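Local coordinates for protein thymidylate synthase 1 (Bacillus subtilis, PDB 1BKP) that catalyses the reductive methylation of dUMP to dTMP, with 5,10-methylenetetrahydrofolate as both methyl donor and reductant, and works as a homodimer, at residues 11-16 and 43-48; 111-116 and 149-154; 164-169 and 173-178. One frame throughout, in Å; residues are numbered along the deposited sequence.

From the N terminus, contact 1 comes first: it fastens helix 3-17 to strand 39-49 and closes the excursion of 26 residues between 16 and 43. Contact 2 then links the end of helix 108-112 to the loop after strand 143-145, closing off the small sheet 116-123 and helix 125-135. Contact 3 is the tightest closure, a hairpin of strands 161-169 and 172-183. The three follow one another in series, with no nesting or crossing. Contacts 1 and 3 share the large mixed sheet and touch where Gln46 packs near Glu176; contact 2 stands off from both. All three reach the second subunit.

Contact 1: residues 11-16 and 43-48; sequences IKDIIN and ISKQMR
Asp13 and Lys45 pin the N-terminal helix 3-17 to strand 39-49, a helix-on-sheet packing next to the short outermost strand 19-20 of the large mixed sheet of thymidylate synthase. The two backbones stay well apart, with CA of Asp13 and CA of Lys45 10.1 Å from each other, and the gap is bridged by side chains alone. Asp13 sends its carboxylate toward the strand with CG anti to the backbone N (chi1 -177°). Lys45 reaches back with a chain that bends at chi2 (-73°) and straightens beyond it, so that NZ of Lys45 comes within 2.6 Å of Asp13 OD2. This is a salt bridge with a hydrogen bond in it, the ammonium arriving from above the carboxylate plane. The approach is tight, for CE of Lys45 also lies 3.0 Å from OD2 of Asp13. The other oxygen, OD1, is held by Asn17 one helical turn further on, so both ends of the carboxylate are engaged. The Lys45 side chain also touches Ile10 and Cys220, while Ile14 packs on Val42 and Val222. The strand also belongs to the dimer interface: Arg48 bonds the carbonyls of Ile43 and Ser44 of the second subunit, and the reverse pairs form too. NE of Arg48 pairs with Glu212 of the same chain, and NH1 of Arg48 donates to OE1 of Gln46, 3.1 Å away, at an N-H...O angle of 165° and with OE1 lying in the guanidinium plane.

Contact 2: residues 111-116 and 149-154; sequences LGKKNR and PDELDA
Lys113 and Glu151 make a surface salt bridge between two loop regions: the turn that leaves helix 108-112 and the loop running from strand 143-145 toward strand 161-169. It lies away from the substrate sites, close to the second subunit. The two side chains reach for each other from their separate loops and meet with their charged ends, spanning the 12.0 Å between CA of Lys113 and CA of Glu151. Lys113 is extended over its whole length, with CG anti to the backbone N (chi1 -157°), which is what carries the ammonium across. NZ of Lys113 donates to Glu151 OE1 at 2.7 Å, approaching from well above the carboxylate plane, while Glu151 OE2 stands 3.9 Å from the same NZ of Lys113. That second oxygen is instead bonded to His105 ND1, and Gln110 NE2 shares OE1 with the lysine. NZ in turn has another acid to bind, Asp150 of the second subunit, whereas Asp150 OD2 of its own chain stays 6.8 Å from Lys113 NZ. Replacing Lys113 by an alanine is likely to take the ammonium from OE1 of Glu151 and leave Asp150 of the second subunit without this positive mate. One ammonium held between carboxylates of two chains is consistent with this lysine helping to hold the two subunits together electrostatically, besides tying two loops of its own chain.

Contact 3: residues 164-169 and 173-178; sequences TQWYVK and LHLEVR
Tyr167 lies across its antiparallel neighbours His174 and Glu176, and can be followed outward atom by atom. CB of Tyr167 sits 4.1 Å from His174 CB, the two side chains crossing at about a right angle. Further out, CD1 of Tyr167 passes His174 CB at 4.0 Å, and CE1 has Glu176 CB beside it at the ring edge. Having CG anti to the carbonyl carbon (chi1 -51°) carries the ring along the sheet toward Glu176, where OH of Tyr167 donates to OE1 of Glu176 over 2.7 Å, nearly in line with the C-O bond. That oxygen also takes Arg178 of the second subunit, and Glu176 OE2 accepts from Ser44 of that subunit, so this buried carboxylate is gripped from several sides. Backbone bonds pair Gln165 with Glu176 and Tyr167 with His174, each in both directions. Next to the turn, a water donates to Lys169 O and bonds His174 NE2 at the ring edge, stitching the hairpin end. On the other face Trp166 has CD1 of Leu175 over its six-membered ring, 3.6 Å from the centroid and 12° off the normal, while Leu173 CG sits near the indole edge, 3.9 Å from CE3 of Trp166. Helices 125-135 and 188-206 pack against this apolar face. A hairpin with helices on one face and a second subunit on the other is typical of thymidylate synthases, whose large sheets stack face to face across the dimer interface.

Contact 1: residues 11-16 and 43-48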
loop_
_atom_site.group_PDB
_atom_site.type_symbol
_atom_site.label_atom_id
_atom_site.label_comp_id
_atom_site.label_asym_id
_atom_site.label_seq_id
_atom_site.Cartn_x
_atom_site.Cartn_y
_atom_site.Cartn_z
ATOM N N ILE A 11 -16.621 4.972 -10.813
ATOM C CA ILE A 11 -16.753 4.792 -12.291
ATOM C C ILE A 11 -17.072 6.140 -12.972
ATOM O O ILE A 11 -16.532 6.447 -14.016
ATOM C CB ILE A 11 -17.908 3.701 -12.605
ATOM C CG1 ILE A 11 -17.532 2.301 -12.036
ATOM C CG2 ILE A 11 -18.225 3.722 -14.144
ATOM C CD1 ILE A 11 -16.294 1.702 -12.688
ATOM N N LYS A 12 -17.978 6.928 -12.393
ATOM C CA LYS A 12 -18.356 8.228 -12.962
ATOM C C LYS A 12 -17.149 9.163 -13.020
ATOM O O LYS A 12 -16.987 9.943 -13.970
ATOM C CB LYS A 12 -19.443 8.826 -12.041
ATOM C CG LYS A 12 -20.185 10.055 -12.534
ATOM C CD LYS A 12 -21.308 9.662 -13.484
ATOM C CE LYS A 12 -22.051 10.901 -14.001
ATOM N NZ LYS A 12 -22.964 10.652 -15.156
ATOM N N ASP A 13 -16.282 9.052 -12.015
ATOM C CA ASP A 13 -15.098 9.885 -11.964
ATOM C C ASP A 13 -14.133 9.528 -13.077
ATOM O O ASP A 13 -13.445 10.402 -13.682
ATOM C CB ASP A 13 -14.399 9.739 -10.594
ATOM C CG ASP A 13 -13.196 10.652 -10.486
ATOM O OD1 ASP A 13 -13.395 11.827 -10.767
ATOM O OD2 ASP A 13 -12.069 10.265 -10.148
ATOM N N ILE A 14 -14.098 8.239 -13.399
ATOM C CA ILE A 14 -13.211 7.776 -14.435
ATOM C C ILE A 14 -13.715 8.164 -15.842
ATOM O O ILE A 14 -12.933 8.708 -16.706
ATOM C CB ILE A 14 -13.021 6.195 -14.331
ATOM C CG1 ILE A 14 -12.240 5.849 -13.059
ATOM C CG2 ILE A 14 -12.254 5.609 -15.572
ATOM C CD1 ILE A 14 -12.176 4.267 -12.809
ATOM N N ILE A 15 -15.031 7.966 -16.037
ATOM C CA ILE A 15 -15.649 8.279 -17.309
ATOM C C ILE A 15 -15.509 9.760 -17.505
ATOM O O ILE A 15 -15.156 10.156 -18.563
ATOM C CB ILE A 15 -17.148 7.956 -17.354
ATOM C CG1 ILE A 15 -17.360 6.451 -17.481
ATOM C CG2 ILE A 15 -17.811 8.727 -18.486
ATOM C CD1 ILE A 15 -18.811 6.078 -17.217
ATOM N N ASN A 16 -15.691 10.578 -16.489
ATOM C CA ASN A 16 -15.572 12.013 -16.676
ATOM C C ASN A 16 -14.222 12.692 -16.640
ATOM O O ASN A 16 -13.971 13.608 -17.401
ATOM C CB ASN A 16 -16.503 12.779 -15.719
ATOM C CG ASN A 16 -17.943 12.344 -15.837
ATOM O OD1 ASN A 16 -18.364 11.849 -16.880
ATOM N ND2 ASN A 16 -18.697 12.490 -14.761
ATOM N N ILE A 43 -5.821 7.801 -10.689
ATOM C CA ILE A 43 -4.853 7.296 -9.734
ATOM C C ILE A 43 -5.310 7.433 -8.303
ATOM O O ILE A 43 -5.783 8.511 -7.900
ATOM C CB ILE A 43 -3.530 8.147 -9.892
ATOM C CG1 ILE A 43 -2.829 7.842 -11.238
ATOM C CG2 ILE A 43 -2.527 7.829 -8.894
ATOM C CD1 ILE A 43 -1.646 8.919 -11.461
ATOM N N SER A 44 -5.083 6.365 -7.533
ATOM C CA SER A 44 -5.338 6.306 -6.147
ATOM C C SER A 44 -6.760 6.568 -5.672
ATOM O O SER A 44 -7.106 7.687 -5.297
ATOM C CB SER A 44 -4.296 7.149 -5.387
ATOM O OG SER A 44 -4.353 6.930 -4.008
ATOM N N LYS A 45 -7.555 5.508 -5.583
ATOM C CA LYS A 45 -8.963 5.642 -5.091
ATOM C C LYS A 45 -9.067 4.692 -3.868
ATOM O O LYS A 45 -8.345 3.692 -3.778
ATOM C CB LYS A 45 -9.993 5.171 -6.176
ATOM C CG LYS A 45 -9.975 6.116 -7.411
ATOM C CD LYS A 45 -10.669 7.453 -7.022
ATOM C CE LYS A 45 -10.842 8.400 -8.140
ATOM N NZ LYS A 45 -11.880 9.423 -7.699
ATOM N N GLN A 46 -10.114 4.894 -3.087
ATOM C CA GLN A 46 -10.295 4.115 -1.870
ATOM C C GLN A 46 -11.780 3.853 -1.593
ATOM O O GLN A 46 -12.590 4.758 -1.755
ATOM C CB GLN A 46 -9.730 4.909 -0.653
ATOM C CG GLN A 46 -9.921 4.128 0.619
ATOM C CD GLN A 46 -9.324 4.773 1.832
ATOM O OE1 GLN A 46 -10.052 5.391 2.582
ATOM N NE2 GLN A 46 -8.025 4.579 2.069
ATOM N N MET A 47 -12.121 2.631 -1.181
ATOM C CA MET A 47 -13.499 2.333 -0.760
ATOM C C MET A 47 -13.356 1.844 0.664
ATOM O O MET A 47 -12.360 1.126 0.953
ATOM C CB MET A 47 -14.135 1.246 -1.671
ATOM C CG MET A 47 -14.364 1.826 -3.082
ATOM S SD MET A 47 -14.976 0.540 -4.223
ATOM C CE MET A 47 -13.641 -0.399 -4.357
ATOM N N ARG A 48 -14.306 2.252 1.538
ATOM C CA ARG A 48 -14.262 1.825 2.962
ATOM C C ARG A 48 -15.664 1.374 3.325
ATOM O O ARG A 48 -16.632 2.058 2.956
ATOM C CB ARG A 48 -13.952 2.993 3.895
ATOM C CG ARG A 48 -12.734 3.756 3.566
ATOM C CD ARG A 48 -12.531 4.856 4.612
ATOM N NE ARG A 48 -12.097 4.505 5.978
ATOM C CZ ARG A 48 -10.879 4.842 6.461
ATOM N NH1 ARG A 48 -9.931 5.328 5.655
ATOM N NH2 ARG A 48 -10.565 4.607 7.710
#

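Contact 2: residues 111-116 and 149-154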
loop_
_atom_site.group_PDB
_atom_site.type_symbol
_atom_site.label_atom_id
_atom_site.label_comp_id
_atom_site.label_asym_id
_atom_site.label_seq_id
_atom_site.Cartn_x
_atom_site.Cartn_y
_atom_site.Cartn_z
ATOM N N LEU A 111 2.621 -17.118 -0.089
ATOM C CA LEU A 111 1.922 -17.309 1.212
ATOM C C LEU A 111 2.291 -18.619 1.952
ATOM O O LEU A 111 2.020 -18.765 3.184
ATOM C CB LEU A 111 0.391 -17.221 1.050
ATOM C CG LEU A 111 -0.064 -15.759 0.733
ATOM C CD1 LEU A 111 -1.548 -15.649 0.601
ATOM C CD2 LEU A 111 0.443 -14.691 1.743
ATOM N N GLY A 112 2.931 -19.543 1.199
ATOM C CA GLY A 112 3.254 -20.839 1.752
ATOM C C GLY A 112 4.728 -21.032 2.068
ATOM O O GLY A 112 5.056 -22.066 2.670
ATOM N N LYS A 113 5.598 -20.060 1.729
ATOM C CA LYS A 113 7.020 -20.188 1.953
ATOM C C LYS A 113 7.285 -20.131 3.457
ATOM O O LYS A 113 6.877 -19.190 4.103
ATOM C CB LYS A 113 7.683 -19.008 1.269
ATOM C CG LYS A 113 9.090 -19.152 0.891
ATOM C CD LYS A 113 9.372 -18.234 -0.312
ATOM C CE LYS A 113 10.771 -18.366 -0.668
ATOM N NZ LYS A 113 11.183 -17.245 -1.505
ATOM N N LYS A 114 7.995 -21.088 4.013
ATOM C CA LYS A 114 8.259 -21.059 5.480
ATOM C C LYS A 114 9.450 -20.137 5.696
ATOM O O LYS A 114 10.563 -20.575 5.617
ATOM C CB LYS A 114 8.564 -22.482 6.007
ATOM C CG LYS A 114 7.491 -23.538 5.692
ATOM C CD LYS A 114 6.161 -23.108 6.238
ATOM C CE LYS A 114 5.013 -24.102 5.861
ATOM N NZ LYS A 114 3.957 -23.541 4.893
ATOM N N ASN A 115 9.205 -18.858 5.985
ATOM C CA ASN A 115 10.280 -17.919 6.087
ATOM C C ASN A 115 10.327 -17.114 7.370
ATOM O O ASN A 115 11.185 -16.251 7.498
ATOM C CB ASN A 115 10.260 -17.004 4.828
ATOM C CG ASN A 115 8.856 -16.380 4.540
ATOM O OD1 ASN A 115 8.015 -16.290 5.413
ATOM N ND2 ASN A 115 8.651 -15.893 3.321
ATOM N N ARG A 116 9.407 -17.352 8.308
ATOM C CA ARG A 116 9.426 -16.629 9.564
ATOM C C ARG A 116 9.712 -17.590 10.755
ATOM O O ARG A 116 9.153 -18.664 10.812
ATOM C CB ARG A 116 8.085 -15.962 9.835
ATOM C CG ARG A 116 7.562 -14.999 8.761
ATOM C CD ARG A 116 8.461 -13.781 8.566
ATOM N NE ARG A 116 8.970 -13.250 9.823
ATOM C CZ ARG A 116 8.459 -12.201 10.467
ATOM N NH1 ARG A 116 7.376 -11.574 10.013
ATOM N NH2 ARG A 116 9.113 -11.690 11.489
ATOM N N PRO A 149 10.234 -8.894 -3.941
ATOM C CA PRO A 149 11.195 -8.336 -4.927
ATOM C C PRO A 149 12.249 -9.301 -5.489
ATOM O O PRO A 149 12.691 -9.136 -6.604
ATOM C CB PRO A 149 11.807 -7.116 -4.187
ATOM C CG PRO A 149 11.634 -7.496 -2.680
ATOM C CD PRO A 149 10.388 -8.303 -2.586
ATOM N N ASP A 150 12.560 -10.329 -4.727
ATOM C CA ASP A 150 13.594 -11.290 -5.121
ATOM C C ASP A 150 13.054 -12.303 -6.113
ATOM O O ASP A 150 13.822 -12.975 -6.775
ATOM C CB ASP A 150 14.048 -12.093 -3.894
ATOM C CG ASP A 150 15.014 -11.344 -3.016
ATOM O OD1 ASP A 150 15.757 -10.488 -3.472
ATOM O OD2 ASP A 150 15.077 -11.654 -1.845
ATOM N N GLU A 151 11.743 -12.386 -6.223
ATOM C CA GLU A 151 11.176 -13.424 -7.057
ATOM C C GLU A 151 10.226 -12.980 -8.146
ATOM O O GLU A 151 9.667 -13.847 -8.841
ATOM C CB GLU A 151 10.454 -14.467 -6.146
ATOM C CG GLU A 151 11.412 -15.106 -5.167
ATOM C CD GLU A 151 10.955 -16.539 -4.768
ATOM O OE1 GLU A 151 10.092 -16.734 -3.926
ATOM O OE2 GLU A 151 11.480 -17.475 -5.369
ATOM N N LEU A 152 10.197 -11.688 -8.446
ATOM C CA LEU A 152 9.272 -11.200 -9.489
ATOM C C LEU A 152 9.511 -11.889 -10.856
ATOM O O LEU A 152 8.566 -12.297 -11.539
ATOM C CB LEU A 152 9.375 -9.674 -9.660
ATOM C CG LEU A 152 8.945 -8.902 -8.405
ATOM C CD1 LEU A 152 9.315 -7.373 -8.482
ATOM C CD2 LEU A 152 7.427 -9.174 -8.170
ATOM N N ASP A 153 10.766 -12.176 -11.142
ATOM C CA ASP A 153 11.078 -12.755 -12.442
ATOM C C ASP A 153 10.690 -14.202 -12.523
ATOM O O ASP A 153 10.638 -14.750 -13.592
ATOM C CB ASP A 153 12.561 -12.584 -12.788
ATOM C CG ASP A 153 12.936 -11.146 -13.027
ATOM O OD1 ASP A 153 12.108 -10.382 -13.615
ATOM O OD2 ASP A 153 14.023 -10.771 -12.603
ATOM N N ALA A 154 10.455 -14.816 -11.384
ATOM C CA ALA A 154 10.052 -16.210 -11.352
ATOM C C ALA A 154 8.533 -16.371 -11.296
ATOM O O ALA A 154 7.999 -17.476 -11.039
ATOM C CB ALA A 154 10.703 -16.869 -10.171
#

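Contact 3: residues 164-169 and 173-178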
loop_
_atom_site.group_PDB
_atom_site.type_symbol
_atom_site.label_atom_id
_atom_site.label_comp_id
_atom_site.label_asym_id
_atom_site.label_seq_id
_atom_site.Cartn_x
_atom_site.Cartn_y
_atom_site.Cartn_z
ATOM N N THR A 164 -1.848 -6.891 2.323
ATOM C CA THR A 164 -2.923 -6.600 3.287
ATOM C C THR A 164 -2.245 -6.078 4.549
ATOM O O THR A 164 -1.083 -6.361 4.794
ATOM C CB THR A 164 -3.729 -7.835 3.740
ATOM O OG1 THR A 164 -2.912 -8.757 4.494
ATOM C CG2 THR A 164 -4.262 -8.662 2.559
ATOM N N GLN A 165 -2.961 -5.276 5.320
ATOM C CA GLN A 165 -2.458 -4.841 6.655
ATOM C C GLN A 165 -3.694 -5.015 7.582
ATOM O O GLN A 165 -4.800 -4.622 7.249
ATOM C CB GLN A 165 -1.939 -3.383 6.663
ATOM C CG GLN A 165 -1.428 -3.095 8.088
ATOM C CD GLN A 165 -0.559 -1.845 8.140
ATOM O OE1 GLN A 165 -0.329 -1.214 7.181
ATOM N NE2 GLN A 165 -0.038 -1.526 9.344
ATOM N N TRP A 166 -3.486 -5.537 8.785
ATOM C CA TRP A 166 -4.615 -5.829 9.664
ATOM C C TRP A 166 -4.394 -5.031 10.948
ATOM O O TRP A 166 -3.254 -4.780 11.321
ATOM C CB TRP A 166 -4.575 -7.359 10.009
ATOM C CG TRP A 166 -4.682 -8.287 8.792
ATOM C CD1 TRP A 166 -3.684 -8.598 7.876
ATOM C CD2 TRP A 166 -5.825 -9.006 8.384
ATOM N NE1 TRP A 166 -4.168 -9.447 6.930
ATOM C CE2 TRP A 166 -5.484 -9.706 7.211
ATOM C CE3 TRP A 166 -7.119 -9.127 8.901
ATOM C CZ2 TRP A 166 -6.406 -10.507 6.517
ATOM C CZ3 TRP A 166 -8.052 -9.923 8.228
ATOM C CH2 TRP A 166 -7.682 -10.601 7.021
ATOM N N TYR A 167 -5.486 -4.654 11.626
ATOM C CA TYR A 167 -5.297 -3.859 12.841
ATOM C C TYR A 167 -6.298 -4.455 13.855
ATOM O O TYR A 167 -7.472 -4.733 13.495
ATOM C CB TYR A 167 -5.729 -2.421 12.577
ATOM C CG TYR A 167 -5.090 -1.826 11.334
ATOM C CD1 TYR A 167 -5.655 -2.012 10.066
ATOM C CD2 TYR A 167 -3.960 -1.028 11.418
ATOM C CE1 TYR A 167 -5.111 -1.422 8.948
ATOM C CE2 TYR A 167 -3.428 -0.411 10.290
ATOM C CZ TYR A 167 -4.020 -0.621 9.077
ATOM O OH TYR A 167 -3.525 0.029 7.977
ATOM N N VAL A 168 -5.902 -4.467 15.124
ATOM C CA VAL A 168 -6.826 -4.944 16.137
ATOM C C VAL A 168 -6.988 -3.799 17.133
ATOM O O VAL A 168 -5.982 -3.330 17.711
ATOM C CB VAL A 168 -6.310 -6.207 16.898
ATOM C CG1 VAL A 168 -7.367 -6.534 18.020
ATOM C CG2 VAL A 168 -6.151 -7.360 15.954
ATOM N N LYS A 169 -8.210 -3.284 17.238
ATOM C CA LYS A 169 -8.468 -2.204 18.169
ATOM C C LYS A 169 -9.876 -2.429 18.783
ATOM O O LYS A 169 -10.843 -2.651 18.020
ATOM C CB LYS A 169 -8.396 -0.830 17.494
ATOM C CG LYS A 169 -7.064 -0.531 16.788
ATOM C CD LYS A 169 -6.999 0.951 16.305
ATOM C CE LYS A 169 -5.765 1.326 15.500
ATOM N NZ LYS A 169 -4.443 1.089 16.185
ATOM N N LEU A 173 -11.294 -6.464 14.440
ATOM C CA LEU A 173 -10.299 -6.728 13.422
ATOM C C LEU A 173 -10.598 -5.931 12.117
ATOM O O LEU A 173 -11.598 -6.202 11.425
ATOM C CB LEU A 173 -10.322 -8.217 13.099
ATOM C CG LEU A 173 -9.198 -8.743 12.183
ATOM C CD1 LEU A 173 -7.792 -8.430 12.724
ATOM C CD2 LEU A 173 -9.316 -10.329 12.018
ATOM N N HIS A 174 -9.780 -4.909 11.834
ATOM C CA HIS A 174 -9.914 -4.060 10.625
ATOM C C HIS A 174 -8.952 -4.623 9.574
ATOM O O HIS A 174 -7.833 -5.112 9.927
ATOM C CB HIS A 174 -9.540 -2.609 10.991
ATOM C CG HIS A 174 -10.282 -2.084 12.178
ATOM N ND1 HIS A 174 -11.344 -1.184 12.097
ATOM C CD2 HIS A 174 -10.055 -2.273 13.517
ATOM C CE1 HIS A 174 -11.733 -0.851 13.325
ATOM N NE2 HIS A 174 -10.975 -1.487 14.204
ATOM N N LEU A 175 -9.342 -4.502 8.276
ATOM C CA LEU A 175 -8.524 -5.058 7.221
ATOM C C LEU A 175 -8.342 -3.961 6.199
ATOM O O LEU A 175 -9.332 -3.303 5.822
ATOM C CB LEU A 175 -9.217 -6.268 6.502
ATOM C CG LEU A 175 -8.594 -6.703 5.148
ATOM C CD1 LEU A 175 -7.104 -7.106 5.417
ATOM C CD2 LEU A 175 -9.365 -7.895 4.549
ATOM N N GLU A 176 -7.083 -3.743 5.768
ATOM C CA GLU A 176 -6.835 -2.768 4.701
ATOM C C GLU A 176 -6.115 -3.548 3.587
ATOM O O GLU A 176 -5.102 -4.191 3.821
ATOM C CB GLU A 176 -5.955 -1.605 5.219
ATOM C CG GLU A 176 -5.740 -0.562 4.157
ATOM C CD GLU A 176 -5.323 0.815 4.678
ATOM O OE1 GLU A 176 -4.793 0.886 5.800
ATOM O OE2 GLU A 176 -5.517 1.806 3.955
ATOM N N VAL A 177 -6.562 -3.419 2.345
ATOM C CA VAL A 177 -5.966 -4.171 1.252
ATOM C C VAL A 177 -5.525 -3.189 0.153
ATOM O O VAL A 177 -6.117 -2.140 0.016
ATOM C CB VAL A 177 -7.145 -5.086 0.676
ATOM C CG1 VAL A 177 -6.813 -5.794 -0.540
ATOM C CG2 VAL A 177 -7.592 -6.086 1.741
ATOM N N ARG A 178 -4.553 -3.556 -0.669
ATOM C CA ARG A 178 -4.209 -2.678 -1.803
ATOM C C ARG A 178 -4.014 -3.452 -3.070
ATOM O O ARG A 178 -3.298 -4.477 -3.061
ATOM C CB ARG A 178 -2.931 -1.842 -1.593
ATOM C CG ARG A 178 -2.758 -0.720 -2.711
ATOM C CD ARG A 178 -1.683 0.266 -2.291
ATOM N NE ARG A 178 -1.598 1.299 -3.307
ATOM C CZ ARG A 178 -0.874 1.247 -4.406
ATOM N NH1 ARG A 178 0.076 0.329 -4.544
ATOM N NH2 ARG A 178 -0.950 2.244 -5.267
HETATM O O HOH W 1 -11.793 -0.576 16.513
#